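Local coordinates for putative Lipoprotein (Shewanella oneidensis, PDB 3U24), which is of unknown function but binds zinc and calcium ions and belongs to a family grouped with metallopeptidases, so it may be a zinc-dependent hydrolase, at residues Y55-D60 against L146-N151; L168-L173 against A514-V519; K266-K271 against N475-Y480; V349-P354 against Y376-P381. All coordinates share one frame; numbering follows the deposited sequence.

In the fold
The four contacts join parts of one largely helical chain, distant in sequence in contacts 1 to 3. Contacts 2 and 3 touch: the backbone N of Val519 probably donates a hydrogen bond to Asp479 OD2 (2.8 Å), and Ala514 packs on Leu478. Contact 3 is nested along the chain inside the loop that contact 2 closes, and contact 4 inside that of contact 3. Contact 1 closes earlier in the sequence and lies on the opposite side of the chain's centre from contact 3, their centres about 43 Å apart. Contact 4 lies near the zinc site of His408, His414 and Glu439: the side chain of Tyr377 comes within about 7 Å of that of His408.

Contact 1: Y55-D60 against L146-N151; sequences YLEIPD and LARMEN. With EDO (1,2-ethanediol), chain Y; EDO (1,2-ethanediol), chain P.
In both Leu56 (chi1 179°) and Arg148 (chi1 -167°) CG stands anti to the backbone N; the two side chains cross at about a right angle. Arg148 runs extended from CG to NE, and its aliphatic part serves as a hydrophobic partner: Leu56 CB lies 4.0 Å from Arg148 CG. Of the leucine branches, CD2 sits 3.7 Å from Arg148 O and CD1 4.0 Å from Arg148 NH2. No direct hydrogen bond joins the segments. A water in the guanidinium plane bridges them instead, accepting from Arg148 NH1 at 2.9 Å and donating to Tyr55 O at 2.9 Å. NH1 also bonds Asp53 O, and NH2 bonds Thr42 OG1 and an ethanediol, probably from the crystallisation liquor. Thr42 OG1 also bonds Glu57 OE1, which stands 4.4 Å from Arg148 NH2, well out of the guanidinium plane, close enough for charge attraction alone. Arginine suits this buried place because several donors spread over its flat end. An alanine here would probably leave Asp53 O and the bridging water without their donor, Glu57 without this positive charge, and a gap beside Leu56. Farther along, the side chains of Ile58 and Asn151 cross at about a right angle, Ile58 CD1 4.2 Å from Asn151 CG. The loop 55-60 thus lies against helix 138-148, with Leu56 and Ile58 also on helix 152-162 and Arg148 on helix 124-131.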
loop_
_atom_site.group_PDB
_atom_site.type_symbol
_atom_site.label_atom_id
_atom_site.label_comp_id
_atom_site.label_asym_id
_atom_site.label_seq_id
_atom_site.Cartn_x
_atom_site.Cartn_y
_atom_site.Cartn_z
ATOM N N TYR A 55 24.375 -12.312 -0.253
ATOM C CA TYR A 55 25.021 -11.121 -0.781
ATOM C C TYR A 55 24.292 -9.899 -0.292
ATOM O O TYR A 55 23.137 -9.697 -0.620
ATOM C CB TYR A 55 24.963 -11.139 -2.303
ATOM C CG TYR A 55 25.709 -9.987 -2.915
ATOM C CD1 TYR A 55 27.088 -10.027 -3.011
ATOM C CD2 TYR A 55 25.049 -8.840 -3.350
ATOM C CE1 TYR A 55 27.804 -8.969 -3.546
ATOM C CE2 TYR A 55 25.754 -7.767 -3.892
ATOM C CZ TYR A 55 27.133 -7.851 -3.983
ATOM O OH TYR A 55 27.871 -6.836 -4.496
ATOM N N LEU A 56 24.953 -9.081 0.509
ATOM C CA LEU A 56 24.380 -7.829 0.984
ATOM C C LEU A 56 24.917 -6.724 0.109
ATOM O O LEU A 56 26.110 -6.483 0.109
ATOM C CB LEU A 56 24.788 -7.570 2.427
ATOM C CG LEU A 56 24.313 -6.290 3.102
ATOM C CD1 LEU A 56 22.802 -6.244 3.206
ATOM C CD2 LEU A 56 24.981 -6.157 4.468
ATOM N N GLU A 57 24.038 -6.049 -0.625
ATOM C CA GLU A 57 24.463 -4.922 -1.468
ATOM C C GLU A 57 24.903 -3.778 -0.578
ATOM O O GLU A 57 24.256 -3.492 0.413
ATOM C CB GLU A 57 23.335 -4.438 -2.388
ATOM C CG GLU A 57 22.722 -5.547 -3.248
ATOM C CD GLU A 57 21.390 -6.097 -2.688
ATOM O OE1 GLU A 57 21.283 -6.317 -1.451
ATOM O OE2 GLU A 57 20.450 -6.315 -3.486
ATOM N N ILE A 58 26.037 -3.175 -0.892
ATOM C CA ILE A 58 26.532 -2.027 -0.149
ATOM C C ILE A 58 25.995 -0.809 -0.889
ATOM O O ILE A 58 26.232 -0.640 -2.098
ATOM C CB ILE A 58 28.061 -2.016 -0.065
ATOM C CG1 ILE A 58 28.549 -3.240 0.725
ATOM C CG2 ILE A 58 28.566 -0.742 0.638
ATOM C CD1 ILE A 58 29.925 -3.739 0.323
ATOM N N PRO A 59 25.222 0.025 -0.202
ATOM C CA PRO A 59 24.558 1.126 -0.917
ATOM C C PRO A 59 25.484 2.328 -1.006
ATOM O O PRO A 59 25.265 3.320 -0.368
ATOM C CB PRO A 59 23.340 1.400 -0.041
ATOM C CG PRO A 59 23.824 1.074 1.346
ATOM C CD PRO A 59 24.918 0.041 1.236
ATOM N N ASP A 60 26.553 2.193 -1.763
ATOM C CA ASP A 60 27.511 3.269 -1.995
ATOM C C ASP A 60 27.399 3.768 -3.423
ATOM O O ASP A 60 26.521 3.362 -4.170
ATOM C CB ASP A 60 28.945 2.780 -1.720
ATOM C CG ASP A 60 29.349 1.577 -2.581
ATOM O OD1 ASP A 60 28.770 1.372 -3.702
ATOM O OD2 ASP A 60 30.249 0.823 -2.118
ATOM N N LEU A 146 25.035 -16.316 7.552
ATOM C CA LEU A 146 26.469 -16.310 7.815
ATOM C C LEU A 146 27.191 -15.409 6.781
ATOM O O LEU A 146 27.914 -14.514 7.179
ATOM C CB LEU A 146 27.056 -17.743 7.858
ATOM C CG LEU A 146 28.549 -17.974 8.115
ATOM C CD1 LEU A 146 28.955 -17.361 9.452
ATOM C CD2 LEU A 146 28.830 -19.469 8.094
ATOM N N ALA A 147 26.904 -15.599 5.484
ATOM C CA ALA A 147 27.552 -14.852 4.407
ATOM C C ALA A 147 27.075 -13.405 4.380
ATOM O O ALA A 147 27.867 -12.469 4.160
ATOM C CB ALA A 147 27.340 -15.544 3.019
ATOM N N ARG A 148 25.787 -13.198 4.617
ATOM C CA ARG A 148 25.218 -11.851 4.526
ATOM C C ARG A 148 25.732 -10.893 5.617
ATOM O O ARG A 148 25.714 -9.672 5.449
ATOM C CB ARG A 148 23.681 -11.947 4.524
ATOM C CG ARG A 148 22.912 -10.688 4.123
ATOM C CD ARG A 148 21.395 -10.855 4.304
ATOM N NE ARG A 148 20.675 -9.704 3.778
ATOM C CZ ARG A 148 20.324 -9.580 2.496
ATOM N NH1 ARG A 148 20.573 -10.571 1.611
ATOM N NH2 ARG A 148 19.707 -8.473 2.090
HETATM N N MSE A 149 26.146 -11.448 6.757
HETATM C CA MSE A 149 26.728 -10.640 7.835
HETATM C C MSE A 149 28.109 -10.004 7.513
HETATM O O MSE A 149 28.455 -8.965 8.116
HETATM C CB MSE A 149 26.818 -11.447 9.148
HETATM C CG MSE A 149 25.470 -11.691 9.808
HETATM SE SE MSE A 149 25.676 -12.470 11.603
HETATM C CE MSE A 149 26.604 -14.116 11.066
ATOM N N GLU A 150 28.847 -10.605 6.567
ATOM C CA GLU A 150 30.225 -10.198 6.231
ATOM C C GLU A 150 30.335 -8.709 6.118
ATOM O O GLU A 150 31.151 -8.105 6.806
ATOM C CB GLU A 150 30.707 -10.768 4.890
ATOM C CG GLU A 150 31.434 -12.118 4.947
ATOM C CD GLU A 150 31.664 -12.772 3.560
ATOM O OE1 GLU A 150 30.664 -13.291 2.944
ATOM O OE2 GLU A 150 32.854 -12.786 3.117
ATOM N N ASN A 151 29.481 -8.125 5.286
ATOM C CA ASN A 151 29.554 -6.689 4.959
ATOM C C ASN A 151 28.652 -5.722 5.727
ATOM O O ASN A 151 28.479 -4.588 5.314
ATOM C CB ASN A 151 29.434 -6.510 3.435
ATOM C CG ASN A 151 30.676 -7.052 2.728
ATOM O OD1 ASN A 151 31.797 -6.829 3.213
ATOM N ND2 ASN A 151 30.496 -7.851 1.699
HETATM C C1 EDO Y . 34.028 -6.758 5.251
HETATM O O1 EDO Y . 33.481 -7.592 6.291
HETATM C C2 EDO Y . 33.552 -5.288 5.237
HETATM O O2 EDO Y . 32.502 -4.968 6.183
HETATM C C1 EDO P . 17.401 -4.763 3.281
HETATM O O1 EDO P . 17.338 -4.862 4.714
HETATM C C2 EDO P . 18.799 -4.368 2.762
HETATM O O2 EDO P . 19.673 -5.488 2.893
HETATM O O HOH W 1 20.471 -10.554 -1.305
#

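Contact 2: L168-L173 against A514-V519; sequences LEHTEL and ATLSQV. With ACY (acetic acid), chain Q.
Helix 168-179 passes the C-terminal end of helix 504-516 with His170 CA 6.7 Å from Leu516 CA, and the chain leaves helical geometry at Ser517, just after the leucine. The histidine, its CG anti to its own carbonyl carbon (chi1 -66°), uses its ring twice on Leu516. At its tip NE2 donates a hydrogen bond to Leu516 O at 3.0 Å with an N-H...O angle of 151°, the donor standing above the carbonyl plane. Over one ring face lies Leu516 CD2, 4.0 Å from the centroid and offset toward the rim, a CH-pi contact. The same methyl group reaches Glu169 CB at 3.9 Å, while Leu516 CD1 meets Leu173 CD2 at 4.2 Å, so the branched leucine spreads its two methyls over Glu169, His170 and Leu173. Beside the histidine, an acetic acid molecule, probably from the crystallisation liquor, takes a hydrogen bond from Gln518 NE2 to its O at 3.2 Å and a weak one from His170 NE2. Trp116 meets the imidazole edge to face. A phenylalanine in place of His170 would probably leave Leu516 O without this donor and the hydroxyl of Thr167 without its mate. With NE2 donating and ND1 hydrogen-bonded to Thr167 OG1, both nitrogens are held, so the rotation of the ring is probably fixed, which suits a histidine to tying off a helix end.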
loop_
_atom_site.group_PDB
_atom_site.type_symbol
_atom_site.label_atom_id
_atom_site.label_comp_id
_atom_site.label_asym_id
_atom_site.label_seq_id
_atom_site.Cartn_x
_atom_site.Cartn_y
_atom_site.Cartn_z
ATOM N N LEU A 168 14.818 15.555 10.083
ATOM C CA LEU A 168 14.797 15.118 11.460
ATOM C C LEU A 168 13.946 13.857 11.570
ATOM O O LEU A 168 14.290 12.913 12.287
ATOM C CB LEU A 168 14.200 16.209 12.375
ATOM C CG LEU A 168 13.962 15.734 13.816
ATOM C CD1 LEU A 168 15.298 15.299 14.437
ATOM C CD2 LEU A 168 13.214 16.819 14.648
ATOM N N GLU A 169 12.804 13.875 10.909
ATOM C CA GLU A 169 11.827 12.795 11.071
ATOM C C GLU A 169 12.378 11.434 10.577
ATOM O O GLU A 169 12.191 10.398 11.227
ATOM C CB GLU A 169 10.520 13.124 10.326
ATOM C CG GLU A 169 9.733 14.284 10.968
ATOM C CD GLU A 169 10.322 15.696 10.678
ATOM O OE1 GLU A 169 11.314 15.837 9.896
ATOM O OE2 GLU A 169 9.780 16.677 11.242
ATOM N N HIS A 170 13.064 11.422 9.443
ATOM C CA HIS A 170 13.528 10.133 8.932
ATOM C C HIS A 170 14.702 9.658 9.736
ATOM O O HIS A 170 14.934 8.440 9.843
ATOM C CB HIS A 170 13.828 10.205 7.420
ATOM C CG HIS A 170 12.592 10.453 6.569
ATOM N ND1 HIS A 170 12.116 11.683 6.328
ATOM C CD2 HIS A 170 11.689 9.558 5.959
ATOM C CE1 HIS A 170 11.000 11.610 5.564
ATOM N NE2 HIS A 170 10.726 10.312 5.344
ATOM N N THR A 171 15.454 10.592 10.319
ATOM C CA THR A 171 16.584 10.200 11.150
ATOM C C THR A 171 16.075 9.545 12.444
ATOM O O THR A 171 16.666 8.562 12.921
ATOM C CB THR A 171 17.541 11.367 11.451
ATOM O OG1 THR A 171 17.878 12.073 10.236
ATOM C CG2 THR A 171 18.820 10.867 12.118
ATOM N N GLU A 172 14.940 10.038 12.949
ATOM C CA GLU A 172 14.365 9.525 14.171
ATOM C C GLU A 172 13.831 8.151 13.866
ATOM O O GLU A 172 13.946 7.234 14.652
ATOM C CB GLU A 172 13.197 10.415 14.666
ATOM C CG GLU A 172 13.610 11.731 15.325
ATOM C CD GLU A 172 12.450 12.723 15.624
ATOM O OE1 GLU A 172 11.418 12.838 14.871
ATOM O OE2 GLU A 172 12.614 13.469 16.620
ATOM N N LEU A 173 13.215 8.024 12.719
ATOM C CA LEU A 173 12.716 6.718 12.316
ATOM C C LEU A 173 13.896 5.698 12.190
ATOM O O LEU A 173 13.812 4.572 12.682
ATOM C CB LEU A 173 11.894 6.825 11.050
ATOM C CG LEU A 173 11.228 5.533 10.567
ATOM C CD1 LEU A 173 10.225 4.923 11.586
ATOM C CD2 LEU A 173 10.601 5.756 9.182
ATOM N N ALA A 514 2.014 10.980 6.806
ATOM C CA ALA A 514 2.256 12.029 5.794
ATOM C C ALA A 514 3.592 12.738 5.970
ATOM O O ALA A 514 4.123 13.267 4.994
ATOM C CB ALA A 514 1.136 13.044 5.785
ATOM N N THR A 515 4.139 12.759 7.184
ATOM C CA THR A 515 5.434 13.343 7.404
ATOM C C THR A 515 6.510 12.397 6.914
ATOM O O THR A 515 7.588 12.837 6.537
ATOM C CB THR A 515 5.716 13.662 8.897
ATOM O OG1 THR A 515 5.766 12.452 9.702
ATOM C CG2 THR A 515 4.672 14.581 9.472
ATOM N N LEU A 516 6.232 11.099 6.919
ATOM C CA LEU A 516 7.247 10.090 6.618
ATOM C C LEU A 516 7.154 9.527 5.209
ATOM O O LEU A 516 8.100 8.982 4.710
ATOM C CB LEU A 516 7.213 8.947 7.667
ATOM C CG LEU A 516 7.722 9.366 9.072
ATOM C CD1 LEU A 516 7.435 8.298 10.140
ATOM C CD2 LEU A 516 9.203 9.710 9.028
ATOM N N SER A 517 5.999 9.647 4.588
ATOM C CA SER A 517 5.791 9.177 3.225
ATOM C C SER A 517 5.119 10.283 2.402
ATOM O O SER A 517 4.557 11.253 2.948
ATOM C CB SER A 517 4.899 7.940 3.239
ATOM O OG SER A 517 3.579 8.306 3.612
ATOM N N GLN A 518 5.207 10.136 1.094
ATOM C CA GLN A 518 4.655 11.081 0.137
ATOM C C GLN A 518 3.943 10.285 -0.966
ATOM O O GLN A 518 4.400 9.164 -1.304
ATOM C CB GLN A 518 5.776 11.909 -0.493
ATOM C CG GLN A 518 6.817 12.394 0.494
ATOM C CD GLN A 518 7.872 11.355 0.733
ATOM O OE1 GLN A 518 8.160 10.577 -0.145
ATOM N NE2 GLN A 518 8.430 11.323 1.923
ATOM N N VAL A 519 2.824 10.842 -1.462
ATOM C CA VAL A 519 2.086 10.345 -2.629
ATOM C C VAL A 519 1.234 9.100 -2.352
ATOM O O VAL A 519 0.064 9.018 -2.764
ATOM C CB VAL A 519 3.036 10.178 -3.847
ATOM C CG1 VAL A 519 2.366 9.448 -4.970
ATOM C CG2 VAL A 519 3.487 11.556 -4.335
HETATM C C ACY Q . 10.610 8.490 1.386
HETATM O O ACY Q . 10.228 8.766 2.555
HETATM O OXT ACY Q . 9.841 8.516 0.376
HETATM C CH3 ACY Q . 12.023 8.056 1.184
#

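Contact 3: K266-K271 against N475-Y480; sequences KAMVDK and NTILDY
No ring or other flat group lies between Ala267 and Ile477, where the contact is built wholly from aliphatic groups and selenium; the nearby ring of Tyr480 turns elsewhere and stacks on that of Tyr264. Ile477 gives the largest share of the contact. Its CG1, anti to the carbonyl carbon (chi1 -62°), rests 3.9 Å from Ala267 CB, and CD1 touches two longer side chains. On one of them the SE of Met268, a selenomethionine, lies 3.8 Å from Ile477 CD1, the bent chain crossing the isoleucine at about a right angle. On the other, Lys271 CD lies 4.0 Å from the same methyl, lending its hydrocarbon part while NZ goes on to a salt bridge with Glu499. Thr476 adds its methyl: CG2 sits 3.9 Å from Ala267 CB. Alanine suits the place where the helices come nearest, since a single methyl fits between axes 9.5 Å apart. Those axes run in largely opposed directions, with a signed crossing angle of -138°. Around the pair, Ile477 also packs on Leu495 of helix 489-499, and Tyr525 of helix 523-542 covers Ala267 and Thr476, so the crossing of helices 260-289 and 459-485 is flanked by two further helices.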
loop_
_atom_site.group_PDB
_atom_site.type_symbol
_atom_site.label_atom_id
_atom_site.label_comp_id
_atom_site.label_asym_id
_atom_site.label_seq_id
_atom_site.Cartn_x
_atom_site.Cartn_y
_atom_site.Cartn_z
ATOM N N LYS A 266 -10.069 18.347 -7.620
ATOM C CA LYS A 266 -11.218 17.462 -7.595
ATOM C C LYS A 266 -11.570 17.019 -6.156
ATOM O O LYS A 266 -12.758 16.875 -5.816
ATOM C CB LYS A 266 -11.002 16.229 -8.471
ATOM C CG LYS A 266 -11.111 16.447 -9.987
ATOM C CD LYS A 266 -10.663 15.155 -10.709
ATOM C CE LYS A 266 -10.350 15.365 -12.186
ATOM N NZ LYS A 266 -11.644 15.467 -12.907
ATOM N N ALA A 267 -10.557 16.766 -5.339
ATOM C CA ALA A 267 -10.790 16.279 -3.958
ATOM C C ALA A 267 -11.498 17.367 -3.127
ATOM O O ALA A 267 -12.435 17.085 -2.375
ATOM C CB ALA A 267 -9.482 15.819 -3.296
HETATM N N MSE A 268 -11.101 18.609 -3.354
HETATM C CA MSE A 268 -11.732 19.770 -2.662
HETATM C C MSE A 268 -13.194 19.905 -3.018
HETATM O O MSE A 268 -14.004 20.141 -2.146
HETATM C CB MSE A 268 -11.000 21.081 -2.975
HETATM C CG MSE A 268 -9.607 21.211 -2.323
HETATM SE SE MSE A 268 -9.571 21.334 -0.360
HETATM C CE MSE A 268 -9.983 23.280 -0.237
ATOM N N VAL A 269 -13.540 19.767 -4.291
ATOM C CA VAL A 269 -14.943 19.786 -4.719
ATOM C C VAL A 269 -15.723 18.565 -4.167
ATOM O O VAL A 269 -16.816 18.709 -3.629
ATOM C CB VAL A 269 -15.063 19.924 -6.271
ATOM C CG1 VAL A 269 -16.502 19.693 -6.750
ATOM C CG2 VAL A 269 -14.549 21.318 -6.736
ATOM N N ASP A 270 -15.154 17.372 -4.244
ATOM C CA ASP A 270 -15.864 16.207 -3.737
ATOM C C ASP A 270 -16.155 16.324 -2.229
ATOM O O ASP A 270 -17.225 15.949 -1.775
ATOM C CB ASP A 270 -15.116 14.884 -4.026
ATOM C CG ASP A 270 -15.508 14.236 -5.342
ATOM O OD1 ASP A 270 -16.640 14.440 -5.882
ATOM O OD2 ASP A 270 -14.649 13.476 -5.846
ATOM N N LYS A 271 -15.200 16.842 -1.474
ATOM C CA LYS A 271 -15.389 17.045 -0.031
ATOM C C LYS A 271 -16.640 17.856 0.222
ATOM O O LYS A 271 -17.490 17.453 0.974
ATOM C CB LYS A 271 -14.168 17.708 0.623
ATOM C CG LYS A 271 -14.327 17.975 2.119
ATOM C CD LYS A 271 -13.152 18.733 2.729
ATOM C CE LYS A 271 -13.078 20.208 2.327
ATOM N NZ LYS A 271 -14.006 21.142 3.025
ATOM N N ASN A 475 -7.546 12.065 2.666
ATOM C CA ASN A 475 -6.164 11.549 2.551
ATOM C C ASN A 475 -5.381 12.301 1.468
ATOM O O ASN A 475 -4.188 12.566 1.653
ATOM C CB ASN A 475 -6.119 10.056 2.193
ATOM C CG ASN A 475 -6.303 9.132 3.396
ATOM O OD1 ASN A 475 -6.261 9.536 4.563
ATOM N ND2 ASN A 475 -6.455 7.849 3.096
ATOM N N THR A 476 -6.056 12.612 0.343
ATOM C CA THR A 476 -5.477 13.316 -0.783
ATOM C C THR A 476 -5.225 14.772 -0.439
ATOM O O THR A 476 -4.140 15.288 -0.682
ATOM C CB THR A 476 -6.374 13.194 -2.052
ATOM O OG1 THR A 476 -6.302 11.857 -2.502
ATOM C CG2 THR A 476 -5.939 14.102 -3.200
ATOM N N ILE A 477 -6.216 15.427 0.128
ATOM C CA ILE A 477 -6.056 16.816 0.593
ATOM C C ILE A 477 -4.855 16.956 1.549
ATOM O O ILE A 477 -4.011 17.860 1.415
ATOM C CB ILE A 477 -7.355 17.318 1.235
ATOM C CG1 ILE A 477 -8.452 17.307 0.182
ATOM C CG2 ILE A 477 -7.223 18.732 1.807
ATOM C CD1 ILE A 477 -9.802 17.717 0.700
ATOM N N LEU A 478 -4.771 16.045 2.488
ATOM C CA LEU A 478 -3.756 16.076 3.511
ATOM C C LEU A 478 -2.376 15.877 2.908
ATOM O O LEU A 478 -1.436 16.671 3.153
ATOM C CB LEU A 478 -4.037 14.973 4.533
ATOM C CG LEU A 478 -2.971 14.725 5.611
ATOM C CD1 LEU A 478 -3.236 15.640 6.773
ATOM C CD2 LEU A 478 -2.973 13.298 6.152
ATOM N N ASP A 479 -2.240 14.826 2.100
ATOM C CA ASP A 479 -0.909 14.491 1.592
ATOM C C ASP A 479 -0.360 15.628 0.723
ATOM O O ASP A 479 0.795 16.052 0.879
ATOM C CB ASP A 479 -0.889 13.169 0.843
ATOM C CG ASP A 479 0.536 12.673 0.576
ATOM O OD1 ASP A 479 1.203 12.188 1.539
ATOM O OD2 ASP A 479 0.971 12.736 -0.606
ATOM N N TYR A 480 -1.222 16.148 -0.140
ATOM C CA TYR A 480 -0.877 17.216 -1.053
ATOM C C TYR A 480 -0.598 18.498 -0.302
ATOM O O TYR A 480 0.423 19.145 -0.533
ATOM C CB TYR A 480 -2.010 17.419 -2.079
ATOM C CG TYR A 480 -1.707 18.438 -3.158
ATOM C CD1 TYR A 480 -0.991 18.086 -4.297
ATOM C CD2 TYR A 480 -2.098 19.759 -3.024
ATOM C CE1 TYR A 480 -0.686 19.041 -5.293
ATOM C CE2 TYR A 480 -1.798 20.713 -3.998
ATOM C CZ TYR A 480 -1.112 20.351 -5.145
ATOM O OH TYR A 480 -0.822 21.312 -6.125
#

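Contact 4: V349-P354 against Y376-P381; sequences VVRETP and YYNVTP
Arg351 and Asn378 lie side by side on neighbouring parallel strands of a small three-stranded mixed sheet in which 376-379 is the middle strand and 349-352 an edge. Arg351 N donates to Tyr377 O, and Val379 N to Arg351 O, a parallel ladder. On the face with Arg351, the guanidinium lies flat on the Tyr376 ring, planes 23° apart and centres 4.0 Å apart, a cation-pi stack set off-centre with NH2 over the rim. Asn378 CG, anti to its own carbonyl carbon (chi1 -63°), sets the amide beside the arginine, whose NE donates to Asn378 OD1 at 2.7 Å, nearly in line with the C=O, while NH1 adds a weak bond. An arginine suits this place because its plane can stack while its edge donates.

On the face with Val350, Tyr377 and Val379, apolar groups meet: Val350 CG1 lies 3.8 Å from Val379 CG2, and all three residues turn toward helix 319-337. Tyr377 OH bonds Asn406, and its side chain comes within about 3 Å of Glu409, next to zinc ligand His408. At the end of the strands, Glu352 CB packs 3.6 Å from Pro381 CD, and Thr353 OG1 shares a hydrogen bond of 2.8 Å with Thr380 OG1.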
loop_
_atom_site.group_PDB
_atom_site.type_symbol
_atom_site.label_atom_id
_atom_site.label_comp_id
_atom_site.label_asym_id
_atom_site.label_seq_id
_atom_site.Cartn_x
_atom_site.Cartn_y
_atom_site.Cartn_z
ATOM N N VAL A 349 -12.270 -18.263 1.639
ATOM C CA VAL A 349 -12.171 -18.816 2.976
ATOM C C VAL A 349 -11.871 -17.733 4.003
ATOM O O VAL A 349 -10.788 -17.147 3.980
ATOM C CB VAL A 349 -11.033 -19.854 3.078
ATOM C CG1 VAL A 349 -10.925 -20.358 4.526
ATOM C CG2 VAL A 349 -11.254 -20.995 2.076
ATOM N N VAL A 350 -12.794 -17.491 4.929
ATOM C CA VAL A 350 -12.521 -16.512 5.957
ATOM C C VAL A 350 -11.759 -17.233 7.014
ATOM O O VAL A 350 -12.130 -18.322 7.393
ATOM C CB VAL A 350 -13.777 -15.921 6.589
ATOM C CG1 VAL A 350 -13.379 -14.840 7.582
ATOM C CG2 VAL A 350 -14.690 -15.346 5.524
ATOM N N ARG A 351 -10.674 -16.628 7.472
ATOM C CA ARG A 351 -9.876 -17.195 8.541
ATOM C C ARG A 351 -9.524 -16.105 9.521
ATOM O O ARG A 351 -9.355 -14.935 9.169
ATOM C CB ARG A 351 -8.591 -17.870 8.015
ATOM C CG ARG A 351 -7.277 -17.170 8.385
ATOM C CD ARG A 351 -6.064 -17.840 7.752
ATOM N NE ARG A 351 -5.055 -16.862 7.338
ATOM C CZ ARG A 351 -3.967 -17.142 6.618
ATOM N NH1 ARG A 351 -3.135 -16.162 6.273
ATOM N NH2 ARG A 351 -3.703 -18.388 6.235
ATOM N N GLU A 352 -9.383 -16.542 10.759
ATOM C CA GLU A 352 -9.044 -15.684 11.861
ATOM C C GLU A 352 -7.530 -15.353 11.726
ATOM O O GLU A 352 -6.691 -16.262 11.698
ATOM C CB GLU A 352 -9.499 -16.320 13.227
ATOM C CG GLU A 352 -9.948 -17.814 13.283
ATOM C CD GLU A 352 -11.404 -18.181 12.821
ATOM O OE1 GLU A 352 -11.517 -18.710 11.688
ATOM O OE2 GLU A 352 -12.427 -18.040 13.571
ATOM N N THR A 353 -7.210 -14.059 11.597
ATOM C CA THR A 353 -5.871 -13.593 11.173
ATOM C C THR A 353 -4.781 -14.179 12.022
ATOM O O THR A 353 -4.848 -14.072 13.240
ATOM C CB THR A 353 -5.655 -12.057 11.302
ATOM O OG1 THR A 353 -6.684 -11.333 10.618
ATOM C CG2 THR A 353 -4.279 -11.649 10.725
ATOM N N PRO A 354 -3.765 -14.789 11.386
ATOM C CA PRO A 354 -2.556 -15.160 12.134
ATOM C C PRO A 354 -1.573 -13.982 12.311
ATOM O O PRO A 354 -1.273 -13.261 11.343
ATOM C CB PRO A 354 -1.936 -16.288 11.289
ATOM C CG PRO A 354 -2.973 -16.664 10.272
ATOM C CD PRO A 354 -3.811 -15.437 10.065
ATOM N N TYR A 376 -6.606 -16.357 1.366
ATOM C CA TYR A 376 -7.578 -16.174 2.463
ATOM C C TYR A 376 -8.059 -14.724 2.702
ATOM O O TYR A 376 -7.386 -13.763 2.350
ATOM C CB TYR A 376 -6.965 -16.626 3.793
ATOM C CG TYR A 376 -6.316 -17.975 3.763
ATOM C CD1 TYR A 376 -7.044 -19.130 4.062
ATOM C CD2 TYR A 376 -4.960 -18.109 3.454
ATOM C CE1 TYR A 376 -6.439 -20.380 4.041
ATOM C CE2 TYR A 376 -4.349 -19.361 3.432
ATOM C CZ TYR A 376 -5.091 -20.488 3.724
ATOM O OH TYR A 376 -4.488 -21.725 3.683
ATOM N N TYR A 377 -9.204 -14.593 3.378
ATOM C CA TYR A 377 -9.642 -13.331 3.970
ATOM C C TYR A 377 -9.302 -13.367 5.462
ATOM O O TYR A 377 -9.997 -14.014 6.256
ATOM C CB TYR A 377 -11.145 -13.151 3.750
ATOM C CG TYR A 377 -11.756 -11.795 4.069
ATOM C CD1 TYR A 377 -10.987 -10.662 4.263
ATOM C CD2 TYR A 377 -13.133 -11.650 4.093
ATOM C CE1 TYR A 377 -11.574 -9.433 4.525
ATOM C CE2 TYR A 377 -13.737 -10.434 4.332
ATOM C CZ TYR A 377 -12.960 -9.323 4.546
ATOM O OH TYR A 377 -13.571 -8.129 4.820
ATOM N N ASN A 378 -8.217 -12.685 5.812
ATOM C CA ASN A 378 -7.756 -12.529 7.191
ATOM C C ASN A 378 -8.616 -11.515 7.947
ATOM O O ASN A 378 -8.597 -10.331 7.644
ATOM C CB ASN A 378 -6.303 -12.055 7.222
ATOM C CG ASN A 378 -5.351 -13.054 6.611
ATOM O OD1 ASN A 378 -5.444 -14.250 6.871
ATOM N ND2 ASN A 378 -4.421 -12.568 5.790
ATOM N N VAL A 379 -9.371 -11.993 8.925
ATOM C CA VAL A 379 -10.234 -11.142 9.725
ATOM C C VAL A 379 -9.788 -11.371 11.156
ATOM O O VAL A 379 -9.849 -12.513 11.627
ATOM C CB VAL A 379 -11.697 -11.576 9.573
ATOM C CG1 VAL A 379 -12.568 -10.906 10.621
ATOM C CG2 VAL A 379 -12.195 -11.252 8.168
ATOM N N THR A 380 -9.306 -10.328 11.830
ATOM C CA THR A 380 -8.776 -10.491 13.194
ATOM C C THR A 380 -9.864 -10.528 14.243
ATOM O O THR A 380 -10.542 -9.494 14.427
ATOM C CB THR A 380 -7.793 -9.376 13.599
ATOM O OG1 THR A 380 -6.796 -9.273 12.574
ATOM C CG2 THR A 380 -7.123 -9.706 14.981
ATOM N N PRO A 381 -10.018 -11.704 14.945
ATOM C CA PRO A 381 -10.896 -11.667 16.119
ATOM C C PRO A 381 -10.428 -10.596 17.137
ATOM O O PRO A 381 -9.251 -10.133 17.139
ATOM C CB PRO A 381 -10.850 -13.123 16.697
ATOM C CG PRO A 381 -9.718 -13.815 16.024
ATOM C CD PRO A 381 -9.427 -13.058 14.741
#